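Lactaldehyde dehydrogenase (Methanocaldococcus jannaschii, PDB 3PQA) oxidises lactaldehyde to lactate in coenzyme F420 biosynthesis, preferring NAD over NADP as the electron acceptor, and assembles as a homotetramer. Local coordinates at residues 135-140 / 162-167; 158-163 / 193-198; 26-31 / 169-174; 99-104 / 147-152. All blocks are in the same frame, centred on the assembly; numbering follows the deposited sequence.

Interaction 1 of 4, residues 135-140 / 162-167; sequences GAITPF and VHHPSS. With SO4 (sulfate ion), chain G.
With chi1 at 171° the imidazole of His163 swings away from its own backbone N, and Thr138, at chi1 53°, holds OG1 between its backbone N and carbonyl carbon; this sets NE2 of His163 2.8 Å from OG1 of Thr138. The hydroxyl lies in the plane of the imidazole, at its edge, and either partner could donate. Since His163 ND1 is hydrogen-bonded to OH of Tyr194, both nitrogens are engaged and ring rotation is fixed. The backbones pair in a parallel ladder: Ala136 N binds Val162 O at 2.9 Å, His164 N binds Ala136 O, and Thr138 N reaches His164 O. His164 shares the other sheet face with Ile137, and its NE2 donates to sulfate O3 at 2.7 Å, joined there by Ser167 N at 3.0 Å, with Gly201 N as a further donor. With ND1 also on Leu197 O, a protonated imidazole, favoured by the anion, is plausible. The two strands are joined through helix 145-156, which packs on the Ala136 and His163 face, as a beta-alpha-beta unit of the Rossmann-like NAD-binding domain; the sulfate, probably from the crystallisation liquor, sits at a strand end, consistent with the place where aldehyde dehydrogenases hold the adenosine ribose.

Interaction 2 of 4, residues 158-163 / 193-198; sequences GNVIVH and VYNLLT
OH of Tyr194 and ND1 of His163 are 2.7 Å apart in a nearly straight hydrogen bond (160°) whose donor may be either group. The hydroxyl approaches the imidazole at its edge, and the two rings meet rim to rim with their planes 59° apart, neither lying over the other. A second polar grip centres on Ile161 O, which accepts from Asn195 N at 3.0 Å and from Asn195 ND2 at 3.1 Å, the two donors arriving from opposite faces of its carbonyl plane. Chi1 of -50° places CG of Asn195 beside the backbone N, from where ND2, which also bonds Gly192 O, can reach Ile161 O. Ile161 N to Val193 O, His163 N to Asn195 O and Leu197 N to His163 O complete the parallel pairing. These strands frame the right-handed crossover through helix 171-186, so strand 194-196 extends the sheet beyond strand 160-165. Outside the polar ladder, CD1 of Leu196 sits over a face of the His163 ring, 3.8 Å from its centroid, a CH-pi contact. CB of Ile161 packs on Tyr194 CD1 at 3.8 Å, while on the opposite sheet face Val162 CB meets Leu197 CD1 at 4.2 Å, with Ala43 of helix 33-44 against Val162.

Interaction 3 of 4, residues 26-31 / 169-174; sequences KKIPAL and APLVCI
No aromatic or other planar side chain takes part where Ile28 meets Pro170; the puckered proline ring touches CD1 of Ile28 through Pro170 CG at 3.6 Å and Pro170 CB at 3.9 Å. The setting is an N-terminal beta hairpin, strands 14-17 and 24-28, laid against the N-terminal part of helix 171-186 and the proline before Leu171; this helix connects two parallel strands of the NAD-binding sheet in this aldehyde dehydrogenase. Ile28 does most of the work by sending out two branches. Its CG1 stands between the backbone N and the carbonyl carbon (chi1 67°), so that CD1 runs to the proline, whereas CG2 meets Leu171 CD2 at 4.0 Å and Ile174 CD1 at 3.9 Å. Ile28 thus touches Pro170, Leu171 and Ile174, the first and last of which are joined by the bond from Ile174 N to Pro170 O. No hydrogen bond spans the two segments, and attraction across them is apolar. Val16 of the partner strand touches Ile28, Pro170 and Leu171, while Asp83 OD2 of helix 73-84 accepts a hydrogen bond from Leu171 N. At the solvent border Lys26 contributes only the aliphatic part of its side chain: it crosses Leu171 obliquely, with CD of Lys26 3.8 Å from CD2 of Leu171, before the chain bends at chi3 and carries NZ off the leucine.

Interaction 4 of 4, residues 99-104 / 147-152; sequences IGTFKL and SAHKIA
Thr101 lays its methyl over the imidazole of His149, with CG2 4.0 Å from the ring centroid and only 10° off the normal, a well-centred CH-pi contact. OG1 of Thr101 is above the same face near the rim, 3.5 Å from His149 NE2, without forming a hydrogen bond to it. The methyl stands anti to the threonine's backbone N and also leans on the helix backbone, 3.5 Å from Ala148 O. Beside it the ring of Phe102 spans two alanines one turn apart: CE2 touches Ala148 CB at 3.4 Å and CD1 touches Ala152 CB at 3.6 Å. Ile151 comes in at the ring edge, its CG2 4.0 Å from Phe102 CE1. This is close packing of two nearly parallel helices, their axes 8.9 Å apart at a crossing angle of -15°, and the small alanines let the backbones approach. Helix 145-156 is the connection of the beta-alpha-beta unit between strands 122-138 and 160-165, and helix 88-111 packs against this connecting helix. In the next shell, the Thr101 hydroxyl lies within hydrogen-bonding range of Asn145 OD1 and of Arg97 O, two acceptors for which it has a single proton, and a weak hydrogen bond links His149 NE2 to Asp430 OD1. Leu62 and Ile65 of helix 55-71 touch Phe102. The side chain of His149 is about 8 Å from that of Glu241, an active-site residue by similarity. Farther along helix 88-111, Leu104 packs against Phe107 of a second subunit.

In the fold
From the N terminus, the chain first lays down 26-31, whose partner 169-174 arrives only after interactions 1 and 4 have both closed; interaction 3 therefore spans the longest loop and encloses them. Those two inner contacts cross: 99-104 waits for 147-152, which falls between 135-140 and 162-167. Interaction 4 is complete before interaction 2 opens at 158-163, on the strand where interaction 1 finishes, so interactions 1 and 2 share Val162 and His163. Interaction 2 closes at 193-198, beyond 169-174, and thus crosses interaction 3. Together they join three neighbouring parallel strands, a helix layer on one side and the N-terminal hairpin, with Thr198 hydrogen-bonded back to Pro29 and Leu31.

Interaction 1 of 4, residues 135-140 / 162-167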
loop_
_atom_site.group_PDB
_atom_site.type_symbol
_atom_site.label_atom_id
_atom_site.label_comp_id
_atom_site.label_asym_id
_atom_site.label_seq_id
_atom_site.Cartn_x
_atom_site.Cartn_y
_atom_site.Cartn_z
ATOM N N GLY B 135 -22.584 -9.968 12.924
ATOM C CA GLY B 135 -23.389 -9.639 14.102
ATOM C C GLY B 135 -22.849 -8.362 14.720
ATOM O O GLY B 135 -21.776 -8.373 15.313
ATOM N N ALA B 136 -23.578 -7.263 14.545
ATOM C CA ALA B 136 -23.179 -5.951 15.056
ATOM C C ALA B 136 -23.924 -5.669 16.353
ATOM O O ALA B 136 -25.144 -5.800 16.421
ATOM C CB ALA B 136 -23.490 -4.872 14.022
ATOM N N ILE B 137 -23.188 -5.316 17.397
ATOM C CA ILE B 137 -23.811 -5.004 18.685
ATOM C C ILE B 137 -23.302 -3.622 19.074
ATOM O O ILE B 137 -22.100 -3.435 19.258
ATOM C CB ILE B 137 -23.518 -6.101 19.741
ATOM C CG1 ILE B 137 -24.058 -7.468 19.261
ATOM C CG2 ILE B 137 -24.108 -5.712 21.097
ATOM C CD1 ILE B 137 -23.679 -8.648 20.163
ATOM N N THR B 138 -24.218 -2.661 19.150
ATOM C CA THR B 138 -23.849 -1.254 19.215
ATOM C C THR B 138 -24.263 -0.626 20.540
ATOM O O THR B 138 -25.198 -1.100 21.182
ATOM C CB THR B 138 -24.455 -0.466 18.048
ATOM O OG1 THR B 138 -25.869 -0.701 17.988
ATOM C CG2 THR B 138 -23.804 -0.906 16.724
ATOM N N PRO B 139 -23.559 0.444 20.952
ATOM C CA PRO B 139 -23.700 1.003 22.280
ATOM C C PRO B 139 -24.709 2.153 22.331
ATOM O O PRO B 139 -25.125 2.657 21.292
ATOM C CB PRO B 139 -22.290 1.538 22.549
ATOM C CG PRO B 139 -21.882 2.066 21.251
ATOM C CD PRO B 139 -22.429 1.077 20.231
ATOM N N PHE B 140 -25.062 2.572 23.545
ATOM C CA PHE B 140 -26.055 3.616 23.749
ATOM C C PHE B 140 -25.511 5.026 23.461
ATOM O O PHE B 140 -26.292 5.949 23.239
ATOM C CB PHE B 140 -26.600 3.561 25.196
ATOM C CG PHE B 140 -25.651 4.151 26.227
ATOM C CD1 PHE B 140 -25.537 5.537 26.385
ATOM C CD2 PHE B 140 -24.852 3.326 27.015
ATOM C CE1 PHE B 140 -24.660 6.088 27.313
ATOM C CE2 PHE B 140 -23.979 3.869 27.955
ATOM C CZ PHE B 140 -23.876 5.251 28.100
ATOM N N VAL B 162 -26.994 -8.812 11.158
ATOM C CA VAL B 162 -27.951 -8.831 12.271
ATOM C C VAL B 162 -27.419 -7.887 13.339
ATOM O O VAL B 162 -26.253 -7.980 13.755
ATOM C CB VAL B 162 -28.231 -10.249 12.816
ATOM C CG1 VAL B 162 -28.968 -11.090 11.750
ATOM C CG2 VAL B 162 -26.957 -10.951 13.268
ATOM N N HIS B 163 -28.259 -6.945 13.741
ATOM C CA HIS B 163 -27.783 -5.792 14.488
ATOM C C HIS B 163 -28.626 -5.598 15.732
ATOM O O HIS B 163 -29.826 -5.332 15.621
ATOM C CB HIS B 163 -27.865 -4.561 13.574
ATOM C CG HIS B 163 -27.598 -3.259 14.268
ATOM N ND1 HIS B 163 -28.017 -2.054 13.754
ATOM C CD2 HIS B 163 -26.964 -2.970 15.431
ATOM C CE1 HIS B 163 -27.649 -1.076 14.566
ATOM N NE2 HIS B 163 -26.999 -1.606 15.586
ATOM N N HIS B 164 -28.003 -5.753 16.902
ATOM C CA HIS B 164 -28.644 -5.406 18.162
ATOM C C HIS B 164 -28.161 -4.056 18.700
ATOM O O HIS B 164 -27.003 -3.918 19.060
ATOM C CB HIS B 164 -28.427 -6.480 19.226
ATOM C CG HIS B 164 -28.969 -6.086 20.566
ATOM N ND1 HIS B 164 -30.313 -6.151 20.865
ATOM C CD2 HIS B 164 -28.366 -5.548 21.653
ATOM C CE1 HIS B 164 -30.509 -5.709 22.097
ATOM N NE2 HIS B 164 -29.345 -5.338 22.596
ATOM N N PRO B 165 -29.062 -3.063 18.777
ATOM C CA PRO B 165 -28.722 -1.761 19.340
ATOM C C PRO B 165 -28.955 -1.769 20.853
ATOM O O PRO B 165 -29.809 -2.518 21.344
ATOM C CB PRO B 165 -29.728 -0.837 18.656
ATOM C CG PRO B 165 -30.951 -1.695 18.507
ATOM C CD PRO B 165 -30.481 -3.125 18.361
ATOM N N SER B 166 -28.212 -0.951 21.592
ATOM C CA SER B 166 -28.439 -0.851 23.025
ATOM C C SER B 166 -29.867 -0.389 23.317
ATOM O O SER B 166 -30.344 0.580 22.730
ATOM C CB SER B 166 -27.463 0.153 23.645
ATOM O OG SER B 166 -27.796 0.380 25.008
ATOM N N SER B 167 -30.526 -1.071 24.247
ATOM C CA SER B 167 -31.884 -0.709 24.663
ATOM C C SER B 167 -31.958 0.606 25.439
ATOM O O SER B 167 -33.049 1.129 25.681
ATOM C CB SER B 167 -32.483 -1.841 25.489
ATOM O OG SER B 167 -32.408 -3.052 24.763
HETATM S S SO4 G . -29.248 -3.872 26.299
HETATM O O1 SO4 G . -29.094 -2.504 26.777
HETATM O O2 SO4 G . -30.409 -4.506 26.926
HETATM O O3 SO4 G . -29.444 -3.838 24.860
HETATM O O4 SO4 G . -28.061 -4.647 26.626
HETATM O O HOH W 1 -26.725 1.361 19.444
#

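Interaction 2 of 4, residues 158-163 / 193-198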
loop_
_atom_site.group_PDB
_atom_site.type_symbol
_atom_site.label_atom_id
_atom_site.label_comp_id
_atom_site.label_asym_id
_atom_site.label_seq_id
_atom_site.Cartn_x
_atom_site.Cartn_y
_atom_site.Cartn_z
ATOM N N GLY B 158 -20.131 -6.828 1.411
ATOM C CA GLY B 158 -21.054 -7.878 0.931
ATOM C C GLY B 158 -21.592 -8.838 1.977
ATOM O O GLY B 158 -21.956 -9.967 1.653
ATOM N N ASN B 159 -21.666 -8.369 3.219
ATOM C CA ASN B 159 -22.167 -9.144 4.341
ATOM C C ASN B 159 -23.638 -8.906 4.605
ATOM O O ASN B 159 -24.131 -7.807 4.428
ATOM C CB ASN B 159 -21.416 -8.776 5.610
ATOM C CG ASN B 159 -19.961 -9.132 5.539
ATOM O OD1 ASN B 159 -19.600 -10.300 5.620
ATOM N ND2 ASN B 159 -19.112 -8.128 5.397
ATOM N N VAL B 160 -24.324 -9.956 5.049
ATOM C CA VAL B 160 -25.622 -9.825 5.688
ATOM C C VAL B 160 -25.380 -9.354 7.128
ATOM O O VAL B 160 -24.376 -9.721 7.743
ATOM C CB VAL B 160 -26.349 -11.185 5.662
ATOM C CG1 VAL B 160 -27.593 -11.169 6.540
ATOM C CG2 VAL B 160 -26.716 -11.534 4.215
ATOM N N ILE B 161 -26.301 -8.554 7.660
ATOM C CA ILE B 161 -26.157 -8.002 9.003
ATOM C C ILE B 161 -27.326 -8.356 9.949
ATOM O O ILE B 161 -28.493 -8.220 9.574
ATOM C CB ILE B 161 -26.056 -6.480 8.938
ATOM C CG1 ILE B 161 -24.918 -6.055 8.007
ATOM C CG2 ILE B 161 -25.873 -5.888 10.348
ATOM C CD1 ILE B 161 -25.066 -4.610 7.504
ATOM N N VAL B 162 -26.994 -8.812 11.158
ATOM C CA VAL B 162 -27.951 -8.831 12.271
ATOM C C VAL B 162 -27.419 -7.887 13.339
ATOM O O VAL B 162 -26.253 -7.980 13.755
ATOM C CB VAL B 162 -28.231 -10.249 12.816
ATOM C CG1 VAL B 162 -28.968 -11.090 11.750
ATOM C CG2 VAL B 162 -26.957 -10.951 13.268
ATOM N N HIS B 163 -28.259 -6.945 13.741
ATOM C CA HIS B 163 -27.783 -5.792 14.488
ATOM C C HIS B 163 -28.626 -5.598 15.732
ATOM O O HIS B 163 -29.826 -5.332 15.621
ATOM C CB HIS B 163 -27.865 -4.561 13.574
ATOM C CG HIS B 163 -27.598 -3.259 14.268
ATOM N ND1 HIS B 163 -28.017 -2.054 13.754
ATOM C CD2 HIS B 163 -26.964 -2.970 15.431
ATOM C CE1 HIS B 163 -27.649 -1.076 14.566
ATOM N NE2 HIS B 163 -26.999 -1.606 15.586
ATOM N N VAL B 193 -31.427 -8.657 4.088
ATOM C CA VAL B 193 -29.969 -8.491 4.172
ATOM C C VAL B 193 -29.513 -7.684 5.402
ATOM O O VAL B 193 -28.368 -7.817 5.843
ATOM C CB VAL B 193 -29.341 -7.892 2.876
ATOM C CG1 VAL B 193 -29.732 -8.701 1.639
ATOM C CG2 VAL B 193 -29.695 -6.422 2.725
ATOM N N TYR B 194 -30.409 -6.852 5.936
ATOM C CA TYR B 194 -30.150 -6.098 7.163
ATOM C C TYR B 194 -31.307 -6.270 8.141
ATOM O O TYR B 194 -32.471 -6.058 7.776
ATOM C CB TYR B 194 -29.907 -4.610 6.878
ATOM C CG TYR B 194 -29.872 -3.815 8.167
ATOM C CD1 TYR B 194 -28.700 -3.731 8.922
ATOM C CD2 TYR B 194 -31.034 -3.210 8.667
ATOM C CE1 TYR B 194 -28.679 -3.035 10.129
ATOM C CE2 TYR B 194 -31.029 -2.519 9.869
ATOM C CZ TYR B 194 -29.858 -2.433 10.600
ATOM O OH TYR B 194 -29.849 -1.747 11.797
ATOM N N ASN B 195 -30.979 -6.634 9.379
ATOM C CA ASN B 195 -31.990 -6.967 10.374
ATOM C C ASN B 195 -31.711 -6.303 11.723
ATOM O O ASN B 195 -30.761 -6.665 12.411
ATOM C CB ASN B 195 -32.068 -8.485 10.565
ATOM C CG ASN B 195 -32.203 -9.250 9.243
ATOM O OD1 ASN B 195 -33.316 -9.531 8.798
ATOM N ND2 ASN B 195 -31.070 -9.588 8.612
ATOM N N LEU B 196 -32.555 -5.347 12.107
ATOM C CA LEU B 196 -32.449 -4.737 13.427
ATOM C C LEU B 196 -33.231 -5.579 14.428
ATOM O O LEU B 196 -34.432 -5.817 14.251
ATOM C CB LEU B 196 -32.952 -3.293 13.406
ATOM C CG LEU B 196 -32.702 -2.463 14.673
ATOM C CD1 LEU B 196 -31.237 -1.990 14.835
ATOM C CD2 LEU B 196 -33.653 -1.269 14.701
ATOM N N LEU B 197 -32.531 -6.048 15.455
ATOM C CA LEU B 197 -33.098 -6.938 16.466
ATOM C C LEU B 197 -33.061 -6.263 17.847
ATOM O O LEU B 197 -32.009 -6.212 18.514
ATOM C CB LEU B 197 -32.344 -8.276 16.490
ATOM C CG LEU B 197 -32.135 -9.035 15.176
ATOM C CD1 LEU B 197 -31.492 -10.386 15.454
ATOM C CD2 LEU B 197 -33.464 -9.203 14.418
ATOM N N THR B 198 -34.213 -5.732 18.259
ATOM C CA THR B 198 -34.321 -5.035 19.536
ATOM C C THR B 198 -34.712 -5.983 20.653
ATOM O O THR B 198 -35.350 -7.012 20.407
ATOM C CB THR B 198 -35.293 -3.812 19.483
ATOM O OG1 THR B 198 -36.582 -4.217 19.005
ATOM C CG2 THR B 198 -34.723 -2.715 18.571
#

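Interaction 3 of 4, residues 26-31 / 169-174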
loop_
_atom_site.group_PDB
_atom_site.type_symbol
_atom_site.label_atom_id
_atom_site.label_comp_id
_atom_site.label_asym_id
_atom_site.label_seq_id
_atom_site.Cartn_x
_atom_site.Cartn_y
_atom_site.Cartn_z
ATOM N N LYS B 26 -41.492 5.839 24.540
ATOM C CA LYS B 26 -42.351 4.847 23.901
ATOM C C LYS B 26 -41.953 3.436 24.290
ATOM O O LYS B 26 -41.023 3.229 25.068
ATOM C CB LYS B 26 -42.334 4.993 22.382
ATOM C CG LYS B 26 -40.959 4.815 21.745
ATOM C CD LYS B 26 -41.092 4.622 20.254
ATOM C CE LYS B 26 -41.711 5.831 19.567
ATOM N NZ LYS B 26 -42.118 5.454 18.186
ATOM N N LYS B 27 -42.688 2.475 23.746
ATOM C CA LYS B 27 -42.431 1.072 23.979
ATOM C C LYS B 27 -42.132 0.409 22.641
ATOM O O LYS B 27 -42.787 0.690 21.632
ATOM C CB LYS B 27 -43.620 0.417 24.693
ATOM C CG LYS B 27 -43.738 0.790 26.184
ATOM C CD LYS B 27 -44.958 0.148 26.859
ATOM C CE LYS B 27 -44.827 -1.379 26.992
ATOM N NZ LYS B 27 -43.983 -1.808 28.152
ATOM N N ILE B 28 -41.108 -0.433 22.621
ATOM C CA ILE B 28 -40.659 -1.060 21.388
ATOM C C ILE B 28 -40.643 -2.584 21.534
ATOM O O ILE B 28 -40.775 -3.105 22.652
ATOM C CB ILE B 28 -39.263 -0.518 20.970
ATOM C CG1 ILE B 28 -38.185 -0.957 21.966
ATOM C CG2 ILE B 28 -39.307 1.001 20.816
ATOM C CD1 ILE B 28 -36.771 -0.672 21.501
ATOM N N PRO B 29 -40.494 -3.313 20.407
ATOM C CA PRO B 29 -40.476 -4.772 20.522
ATOM C C PRO B 29 -39.239 -5.318 21.246
ATOM O O PRO B 29 -38.134 -4.774 21.120
ATOM C CB PRO B 29 -40.498 -5.243 19.060
ATOM C CG PRO B 29 -40.962 -4.042 18.265
ATOM C CD PRO B 29 -40.411 -2.873 19.001
ATOM N N ALA B 30 -39.443 -6.378 22.020
ATOM C CA ALA B 30 -38.330 -7.138 22.573
ATOM C C ALA B 30 -38.441 -8.567 22.085
ATOM O O ALA B 30 -39.343 -9.314 22.472
ATOM C CB ALA B 30 -38.297 -7.071 24.085
ATOM N N LEU B 31 -37.512 -8.943 21.218
ATOM C CA LEU B 31 -37.499 -10.256 20.606
ATOM C C LEU B 31 -37.098 -11.329 21.607
ATOM O O LEU B 31 -36.234 -11.116 22.453
ATOM C CB LEU B 31 -36.533 -10.263 19.416
ATOM C CG LEU B 31 -37.012 -9.699 18.080
ATOM C CD1 LEU B 31 -37.480 -8.252 18.186
ATOM C CD2 LEU B 31 -35.880 -9.810 17.076
ATOM N N ALA B 169 -30.736 3.465 24.354
ATOM C CA ALA B 169 -31.004 4.526 23.381
ATOM C C ALA B 169 -31.226 3.961 21.978
ATOM O O ALA B 169 -30.481 4.285 21.066
ATOM C CB ALA B 169 -29.867 5.570 23.372
ATOM N N PRO B 170 -32.276 3.135 21.804
ATOM C CA PRO B 170 -32.511 2.421 20.541
ATOM C C PRO B 170 -33.200 3.228 19.431
ATOM O O PRO B 170 -33.176 2.807 18.274
ATOM C CB PRO B 170 -33.422 1.265 20.976
ATOM C CG PRO B 170 -34.236 1.850 22.095
ATOM C CD PRO B 170 -33.337 2.861 22.796
ATOM N N LEU B 171 -33.803 4.370 19.759
ATOM C CA LEU B 171 -34.717 5.008 18.793
ATOM C C LEU B 171 -34.043 5.519 17.516
ATOM O O LEU B 171 -34.607 5.412 16.413
ATOM C CB LEU B 171 -35.577 6.094 19.449
ATOM C CG LEU B 171 -36.454 5.642 20.627
ATOM C CD1 LEU B 171 -37.316 6.798 21.105
ATOM C CD2 LEU B 171 -37.323 4.422 20.273
ATOM N N VAL B 172 -32.826 6.032 17.648
ATOM C CA VAL B 172 -32.135 6.498 16.461
ATOM C C VAL B 172 -31.783 5.310 15.559
ATOM O O VAL B 172 -31.745 5.466 14.345
ATOM C CB VAL B 172 -30.906 7.380 16.770
ATOM C CG1 VAL B 172 -29.676 6.538 17.101
ATOM C CG2 VAL B 172 -30.635 8.325 15.607
ATOM N N CYS B 173 -31.549 4.138 16.162
ATOM C CA CYS B 173 -31.225 2.908 15.416
ATOM C C CYS B 173 -32.429 2.365 14.674
ATOM O O CYS B 173 -32.290 1.819 13.569
ATOM C CB CYS B 173 -30.666 1.844 16.354
ATOM S SG CYS B 173 -29.082 2.359 17.045
ATOM N N ILE B 174 -33.607 2.525 15.276
ATOM C CA ILE B 174 -34.865 2.182 14.603
ATOM C C ILE B 174 -35.054 3.103 13.394
ATOM O O ILE B 174 -35.443 2.647 12.318
ATOM C CB ILE B 174 -36.082 2.232 15.581
ATOM C CG1 ILE B 174 -36.001 1.060 16.566
ATOM C CG2 ILE B 174 -37.394 2.186 14.817
ATOM C CD1 ILE B 174 -36.848 1.254 17.844
#

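Interaction 4 of 4, residues 99-104 / 147-152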
loop_
_atom_site.group_PDB
_atom_site.type_symbol
_atom_site.label_atom_id
_atom_site.label_comp_id
_atom_site.label_asym_id
_atom_site.label_seq_id
_atom_site.Cartn_x
_atom_site.Cartn_y
_atom_site.Cartn_z
ATOM N N ILE B 99 -23.077 10.664 8.438
ATOM C CA ILE B 99 -23.195 10.916 6.989
ATOM C C ILE B 99 -21.842 10.617 6.348
ATOM O O ILE B 99 -21.765 9.892 5.338
ATOM C CB ILE B 99 -23.618 12.374 6.684
ATOM C CG1 ILE B 99 -25.004 12.653 7.282
ATOM C CG2 ILE B 99 -23.653 12.624 5.194
ATOM C CD1 ILE B 99 -25.317 14.141 7.448
ATOM N N GLY B 100 -20.788 11.159 6.957
ATOM C CA GLY B 100 -19.420 10.939 6.481
ATOM C C GLY B 100 -19.001 9.472 6.448
ATOM O O GLY B 100 -18.335 9.027 5.509
ATOM N N THR B 101 -19.399 8.715 7.468
ATOM C CA THR B 101 -19.055 7.299 7.563
ATOM C C THR B 101 -19.689 6.490 6.431
ATOM O O THR B 101 -19.030 5.647 5.821
ATOM C CB THR B 101 -19.469 6.764 8.953
ATOM O OG1 THR B 101 -18.713 7.482 9.931
ATOM C CG2 THR B 101 -19.193 5.273 9.098
ATOM N N PHE B 102 -20.975 6.735 6.161
ATOM C CA PHE B 102 -21.618 6.059 5.036
ATOM C C PHE B 102 -20.990 6.452 3.701
ATOM O O PHE B 102 -20.779 5.594 2.846
ATOM C CB PHE B 102 -23.148 6.234 5.072
ATOM C CG PHE B 102 -23.830 5.256 5.994
ATOM C CD1 PHE B 102 -24.023 3.930 5.600
ATOM C CD2 PHE B 102 -24.256 5.651 7.269
ATOM C CE1 PHE B 102 -24.647 3.005 6.464
ATOM C CE2 PHE B 102 -24.870 4.737 8.129
ATOM C CZ PHE B 102 -25.063 3.418 7.726
ATOM N N LYS B 103 -20.666 7.736 3.531
ATOM C CA LYS B 103 -20.026 8.178 2.280
ATOM C C LYS B 103 -18.630 7.599 2.051
ATOM O O LYS B 103 -18.270 7.268 0.922
ATOM C CB LYS B 103 -19.980 9.694 2.191
ATOM C CG LYS B 103 -21.347 10.305 2.083
ATOM C CD LYS B 103 -21.272 11.784 1.827
ATOM C CE LYS B 103 -22.640 12.262 1.354
ATOM N NZ LYS B 103 -22.585 13.685 0.907
ATOM N N LEU B 104 -17.861 7.470 3.124
ATOM C CA LEU B 104 -16.526 6.900 3.042
ATOM C C LEU B 104 -16.581 5.422 2.688
ATOM O O LEU B 104 -15.753 4.922 1.917
ATOM C CB LEU B 104 -15.749 7.117 4.345
ATOM C CG LEU B 104 -14.231 6.968 4.222
ATOM C CD1 LEU B 104 -13.666 7.903 3.164
ATOM C CD2 LEU B 104 -13.560 7.228 5.569
ATOM N N SER B 147 -23.123 2.733 15.100
ATOM C CA SER B 147 -23.838 1.816 14.190
ATOM C C SER B 147 -23.327 1.967 12.753
ATOM O O SER B 147 -23.089 0.963 12.068
ATOM C CB SER B 147 -25.355 2.023 14.262
ATOM O OG SER B 147 -25.857 1.611 15.536
ATOM N N ALA B 148 -23.132 3.217 12.311
ATOM C CA ALA B 148 -22.649 3.485 10.959
ATOM C C ALA B 148 -21.263 2.846 10.750
ATOM O O ALA B 148 -20.965 2.312 9.681
ATOM C CB ALA B 148 -22.616 4.995 10.665
ATOM N N HIS B 149 -20.437 2.889 11.785
ATOM C CA HIS B 149 -19.083 2.315 11.710
ATOM C C HIS B 149 -19.061 0.797 11.605
ATOM O O HIS B 149 -18.010 0.227 11.310
ATOM C CB HIS B 149 -18.221 2.789 12.881
ATOM C CG HIS B 149 -17.498 4.066 12.598
ATOM N ND1 HIS B 149 -16.475 4.145 11.681
ATOM C CD2 HIS B 149 -17.661 5.313 13.097
ATOM C CE1 HIS B 149 -16.027 5.388 11.638
ATOM N NE2 HIS B 149 -16.725 6.116 12.490
ATOM N N LYS B 150 -20.200 0.140 11.851
ATOM C CA LYS B 150 -20.304 -1.301 11.632
ATOM C C LYS B 150 -21.124 -1.646 10.387
ATOM O O LYS B 150 -20.728 -2.505 9.593
ATOM C CB LYS B 150 -20.909 -2.003 12.849
ATOM C CG LYS B 150 -20.114 -1.807 14.142
ATOM C CD LYS B 150 -20.650 -2.681 15.272
ATOM C CE LYS B 150 -20.065 -2.247 16.637
ATOM N NZ LYS B 150 -18.577 -2.423 16.691
ATOM N N ILE B 151 -22.290 -1.007 10.249
ATOM C CA ILE B 151 -23.170 -1.212 9.093
ATOM C C ILE B 151 -22.532 -0.828 7.757
ATOM O O ILE B 151 -22.587 -1.615 6.802
ATOM C CB ILE B 151 -24.527 -0.475 9.268
ATOM C CG1 ILE B 151 -25.248 -1.010 10.513
ATOM C CG2 ILE B 151 -25.419 -0.637 8.015
ATOM C CD1 ILE B 151 -26.444 -0.160 10.934
ATOM N N ALA B 152 -21.964 0.377 7.683
ATOM C CA ALA B 152 -21.405 0.860 6.419
ATOM C C ALA B 152 -20.300 -0.081 5.863
ATOM O O ALA B 152 -20.402 -0.542 4.707
ATOM C CB ALA B 152 -20.912 2.298 6.556
#